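Local coordinates for vacuolar aminopeptidase 1 (Saccharomyces cerevisiae, PDB 5JGF), which removes amino acids, preferably neutral or hydrophobic ones, from the N-terminus of peptides as a zinc aminopeptidase, and is the major cargo of the cytoplasm-to-vacuole targeting pathway, at the interface of chains A and B. Residues are numbered along the deposited sequence; one frame, centred on the assembly and turned at random. Chains: chain A/B, Vacuolar aminopeptidase 1.

Contact 1: the interface of chains A and B. Residues chain A 111, 164, 187-190; chain B 250, 254-255, 351, 435.
B:Phe255 carries CG anti to its carbonyl carbon (chi1 -54°), which sends the phenyl tip into A:Val187 and A:Gly189; A:Tyr111 has the same sense of turn (chi1 -78°) and lays its ring against B:Pro351. These residues belong to one side of the dimer contact of a dodecameric M18 zinc aminopeptidase, where strand 187-189 of chain A meets the start of strand 255-258 of chain B. B:Phe255 CE1 comes within 3.4 Å of A:Gly189 CA, with the A:Gly189 backbone nitrogen at the edge of the phenyl ring, so the aromatic rim packs directly on main chain. Its CZ touches the A:Val187 methyl CG1 at 3.8 Å, the two side chains crossing at about a right angle. The other valine branch, CG2, turns to B:Pro351 CG, 4.0 Å away. B:Pro351 presses CD over the middle of the A:Tyr111 ring, 3.9 Å from its centroid, in a CH-pi contact, while A:Phe190 CD1 backs the opposite face and holds the phenol flat between them. Polar pairing lies at the far end: the A:Phe190 backbone N-H hydrogen-bonds to B:His254 ND1 (3.1 Å), pointing nearly straight at it but from well above the ring plane, and the A:Phe190 carbonyl oxygen stands over the imidazole face. One water joins the A:Ile188 carbonyl oxygen, at 3.3 Å, to the B:His254 backbone nitrogen, whose N-H points at the water at 154°.

Contact 2: the interface of chains A and B. Residues chain A 255, 348-349, 351, 365, 435; chain B 108, 111, 164, 187, 190.
This is one off-axis patch of a two-fold symmetric, largely apolar interface between identical subunits, and it helps join them in the tetrahedral dodecamer. B:Tyr111 reaches into chain A, which hides 72 Å² of it, with A:Tyr349, A:Pro351 and A:Pro365 around the ring. Its phenol OH hydrogen-bonds to the A:Tyr349 carbonyl oxygen at 2.7 Å. That oxygen stands well off the plane of the phenol, towards the face on which A:Pro351 sits and nearly perpendicular to the phenol C-O bond, and it gives the polar tip a partner amid carbon atoms. The A:Tyr349 side chain, with CG anti to the backbone N (chi1 178°), brings CD2 to 3.8 Å from B:Tyr111 CE1; the edge of its own ring faces the tyrosine, in plane with B:Tyr111 CD1. A:Pro365 comes from the face opposite A:Pro351. Its CD lies 3.7 Å from B:Tyr111 CZ and also makes a CH-pi contact with B:Phe190, 3.8 Å from that ring's centroid and displaced towards the CD1 side. One proline carbon thus fills the angle between the two aromatic rings of chain B. Beyond the hydroxyl, A:Leu348 CB is 3.8 Å from B:Tyr111 OH. At the base of the tyrosine, A:Pro351 CB meets the B:Ala108 methyl CB at 3.9 Å. The A:Leu348 to A:Pro351 stretch closely follows the zinc ligand A:Asp344 and the likely substrate-binding A:His347, so clamping it against the neighbouring subunit may steady this edge of the active site as well as the dimer.

Contact 1: the interface of chains A and B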
# COMPACT_ATOMS: atom_id res chain seq x y z
N TYR A 111 7.84 -39.12 17.30
CA TYR A 111 6.39 -39.05 17.21
C TYR A 111 5.81 -39.79 16.02
O TYR A 111 6.31 -39.66 14.90
CB TYR A 111 5.93 -37.60 17.13
CG TYR A 111 5.93 -36.85 18.43
CD1 TYR A 111 4.81 -36.88 19.27
CD2 TYR A 111 7.02 -36.07 18.81
CE1 TYR A 111 4.78 -36.14 20.45
CE2 TYR A 111 7.00 -35.33 19.99
CZ TYR A 111 5.87 -35.37 20.80
OH TYR A 111 5.83 -34.60 21.94
N PRO A 164 -2.49 -31.53 17.63
CA PRO A 164 -2.02 -30.56 18.63
C PRO A 164 -1.81 -29.11 18.22
O PRO A 164 -1.01 -28.82 17.33
CB PRO A 164 -0.73 -31.20 19.13
CG PRO A 164 -0.15 -31.72 17.86
CD PRO A 164 -1.36 -32.36 17.16
N VAL A 187 -1.41 -36.69 15.48
CA VAL A 187 -0.32 -37.38 16.17
C VAL A 187 -0.99 -38.62 16.74
O VAL A 187 -1.98 -38.52 17.46
CB VAL A 187 0.25 -36.50 17.30
CG1 VAL A 187 1.23 -37.31 18.15
CG2 VAL A 187 0.96 -35.30 16.70
N ILE A 188 -0.44 -39.79 16.43
CA ILE A 188 -1.04 -41.04 16.88
C ILE A 188 -0.28 -41.76 17.99
O ILE A 188 -0.83 -42.65 18.64
CB ILE A 188 -1.24 -41.98 15.66
CG1 ILE A 188 -2.16 -43.14 16.04
CG2 ILE A 188 0.11 -42.49 15.17
CD1 ILE A 188 -2.73 -43.87 14.84
N GLY A 189 0.96 -41.37 18.23
CA GLY A 189 1.71 -42.02 19.28
C GLY A 189 3.16 -41.60 19.41
O GLY A 189 3.61 -40.67 18.74
N PHE A 190 3.87 -42.29 20.29
CA PHE A 190 5.29 -42.05 20.53
C PHE A 190 5.81 -43.39 21.04
O PHE A 190 5.96 -43.59 22.24
CB PHE A 190 5.50 -40.96 21.59
CG PHE A 190 6.90 -40.41 21.60
CD1 PHE A 190 7.23 -39.30 20.83
CD2 PHE A 190 7.90 -41.03 22.34
CE1 PHE A 190 8.53 -38.82 20.78
CE2 PHE A 190 9.22 -40.56 22.29
CZ PHE A 190 9.53 -39.45 21.51
N GLY B 250 -3.98 -42.14 22.16
CA GLY B 250 -2.91 -42.60 21.30
C GLY B 250 -3.18 -44.06 21.01
O GLY B 250 -3.70 -44.78 21.87
N HIS B 254 -0.00 -43.84 24.70
CA HIS B 254 1.19 -43.11 25.13
C HIS B 254 0.86 -41.71 25.66
O HIS B 254 1.73 -41.06 26.26
CB HIS B 254 2.16 -42.95 23.96
CG HIS B 254 2.64 -44.24 23.38
ND1 HIS B 254 2.63 -44.49 22.03
CD2 HIS B 254 3.18 -45.33 23.97
CE1 HIS B 254 3.14 -45.69 21.80
NE2 HIS B 254 3.48 -46.22 22.96
N PHE B 255 -0.36 -41.25 25.44
CA PHE B 255 -0.75 -39.91 25.88
C PHE B 255 -1.89 -39.81 26.87
O PHE B 255 -2.67 -40.74 27.05
CB PHE B 255 -1.13 -39.04 24.67
CG PHE B 255 -0.09 -38.98 23.60
CD1 PHE B 255 -0.25 -39.69 22.42
CD2 PHE B 255 1.05 -38.20 23.77
CE1 PHE B 255 0.71 -39.62 21.42
CE2 PHE B 255 2.01 -38.13 22.78
CZ PHE B 255 1.84 -38.84 21.60
N PRO B 351 5.74 -32.07 16.71
CA PRO B 351 6.25 -32.44 15.39
C PRO B 351 5.71 -31.66 14.19
O PRO B 351 6.33 -31.67 13.13
CB PRO B 351 5.93 -33.93 15.30
CG PRO B 351 4.67 -34.04 16.09
CD PRO B 351 4.96 -33.17 17.29
N LEU B 435 2.00 -30.75 25.55
CA LEU B 435 1.69 -30.19 24.24
C LEU B 435 0.52 -29.24 24.44
O LEU B 435 -0.20 -29.33 25.44
CB LEU B 435 1.23 -31.29 23.27
CG LEU B 435 2.24 -32.26 22.66
CD1 LEU B 435 1.49 -33.41 21.99
CD2 LEU B 435 3.11 -31.53 21.64
O HOH W 1 0.17 -43.97 21.46

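Contact 2: the interface of chains A and B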
# COMPACT_ATOMS: atom_id res chain seq x y z
N PHE A 255 -30.69 -27.61 25.34
CA PHE A 255 -29.85 -27.98 24.20
C PHE A 255 -29.33 -29.40 24.17
O PHE A 255 -29.33 -30.11 25.18
CB PHE A 255 -28.64 -27.04 24.12
CG PHE A 255 -28.99 -25.59 24.03
CD1 PHE A 255 -29.52 -25.06 22.86
CD2 PHE A 255 -28.82 -24.76 25.13
CE1 PHE A 255 -29.86 -23.71 22.78
CE2 PHE A 255 -29.15 -23.41 25.06
CZ PHE A 255 -29.68 -22.88 23.89
N LEU A 348 -29.79 -22.22 13.01
CA LEU A 348 -30.48 -21.65 14.16
C LEU A 348 -29.89 -20.25 14.36
O LEU A 348 -28.71 -20.03 14.12
CB LEU A 348 -30.18 -22.45 15.43
CG LEU A 348 -31.08 -23.62 15.84
CD1 LEU A 348 -30.49 -24.24 17.11
CD2 LEU A 348 -32.50 -23.12 16.10
N TYR A 349 -30.73 -19.32 14.79
CA TYR A 349 -30.26 -17.96 15.05
C TYR A 349 -29.14 -18.05 16.09
O TYR A 349 -29.28 -18.72 17.11
CB TYR A 349 -31.42 -17.13 15.63
CG TYR A 349 -31.05 -15.71 15.99
CD1 TYR A 349 -30.94 -14.72 15.01
CD2 TYR A 349 -30.83 -15.35 17.32
CE1 TYR A 349 -30.62 -13.40 15.35
CE2 TYR A 349 -30.51 -14.04 17.67
CZ TYR A 349 -30.40 -13.07 16.68
OH TYR A 349 -30.08 -11.78 17.03
N PRO A 351 -27.29 -15.79 18.58
CA PRO A 351 -27.37 -14.46 19.21
C PRO A 351 -26.10 -13.62 19.21
O PRO A 351 -26.17 -12.40 19.39
CB PRO A 351 -27.86 -14.78 20.62
CG PRO A 351 -27.20 -16.10 20.90
CD PRO A 351 -27.44 -16.85 19.60
N PRO A 365 -34.59 -22.59 18.84
CA PRO A 365 -34.67 -23.97 19.34
C PRO A 365 -36.02 -24.42 19.88
O PRO A 365 -36.83 -23.61 20.32
CB PRO A 365 -33.60 -24.01 20.44
CG PRO A 365 -32.68 -22.85 20.10
CD PRO A 365 -33.65 -21.80 19.65
N LEU A 435 -27.14 -24.97 15.52
CA LEU A 435 -26.11 -23.95 15.68
C LEU A 435 -24.79 -24.58 15.27
O LEU A 435 -24.65 -25.81 15.27
CB LEU A 435 -25.99 -23.54 17.15
CG LEU A 435 -27.02 -22.63 17.81
CD1 LEU A 435 -26.77 -22.58 19.31
CD2 LEU A 435 -26.92 -21.23 17.21
N ALA B 108 -31.74 -12.51 24.15
CA ALA B 108 -31.56 -12.06 22.77
C ALA B 108 -32.35 -12.98 21.87
O ALA B 108 -31.94 -14.12 21.62
CB ALA B 108 -30.09 -12.08 22.40
N TYR B 111 -32.81 -16.16 23.49
CA TYR B 111 -31.63 -16.84 24.02
C TYR B 111 -31.14 -16.23 25.32
O TYR B 111 -31.06 -15.01 25.46
CB TYR B 111 -30.47 -16.80 23.02
CG TYR B 111 -30.57 -17.78 21.87
CD1 TYR B 111 -31.19 -17.43 20.68
CD2 TYR B 111 -30.01 -19.05 21.97
CE1 TYR B 111 -31.24 -18.32 19.61
CE2 TYR B 111 -30.06 -19.95 20.91
CZ TYR B 111 -30.67 -19.57 19.73
OH TYR B 111 -30.70 -20.45 18.67
N PRO B 164 -21.07 -20.67 20.92
CA PRO B 164 -21.31 -21.13 19.55
C PRO B 164 -20.57 -20.46 18.41
O PRO B 164 -20.66 -19.25 18.21
CB PRO B 164 -22.82 -20.96 19.42
CG PRO B 164 -23.05 -19.67 20.15
CD PRO B 164 -22.18 -19.82 21.39
N VAL B 187 -23.77 -19.13 25.67
CA VAL B 187 -25.22 -19.23 25.58
C VAL B 187 -25.58 -20.22 26.68
O VAL B 187 -25.04 -21.32 26.72
CB VAL B 187 -25.66 -19.78 24.21
CG1 VAL B 187 -27.15 -20.08 24.22
CG2 VAL B 187 -25.33 -18.76 23.12
N PHE B 190 -32.57 -21.28 26.54
CA PHE B 190 -33.63 -20.71 25.72
C PHE B 190 -34.92 -21.07 26.46
O PHE B 190 -35.60 -22.04 26.12
CB PHE B 190 -33.64 -21.34 24.32
CG PHE B 190 -34.39 -20.53 23.31
CD1 PHE B 190 -33.75 -19.55 22.56
CD2 PHE B 190 -35.77 -20.68 23.16
CE1 PHE B 190 -34.46 -18.73 21.68
CE2 PHE B 190 -36.49 -19.87 22.29
CZ PHE B 190 -35.83 -18.90 21.55

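Contact 1 and contact 2 lie about 36 Å apart, measured between the centres of their C-alpha atoms, and are overlapping, symmetry-related parts of one two-fold interface, with the chains exchanged. Residues 111, 164, 187 and 190 come from chain A in contact 1 and from chain B in contact 2, while 255, 351 and 435 do the reverse. Contact 1 takes in more of the 187-189 strand and residues 250 and 254; contact 2 takes in 108, 348, 349 and 365. Each subunit therefore both inserts and receives the same aromatic group, anchoring the pair at two separated points within the dodecamer.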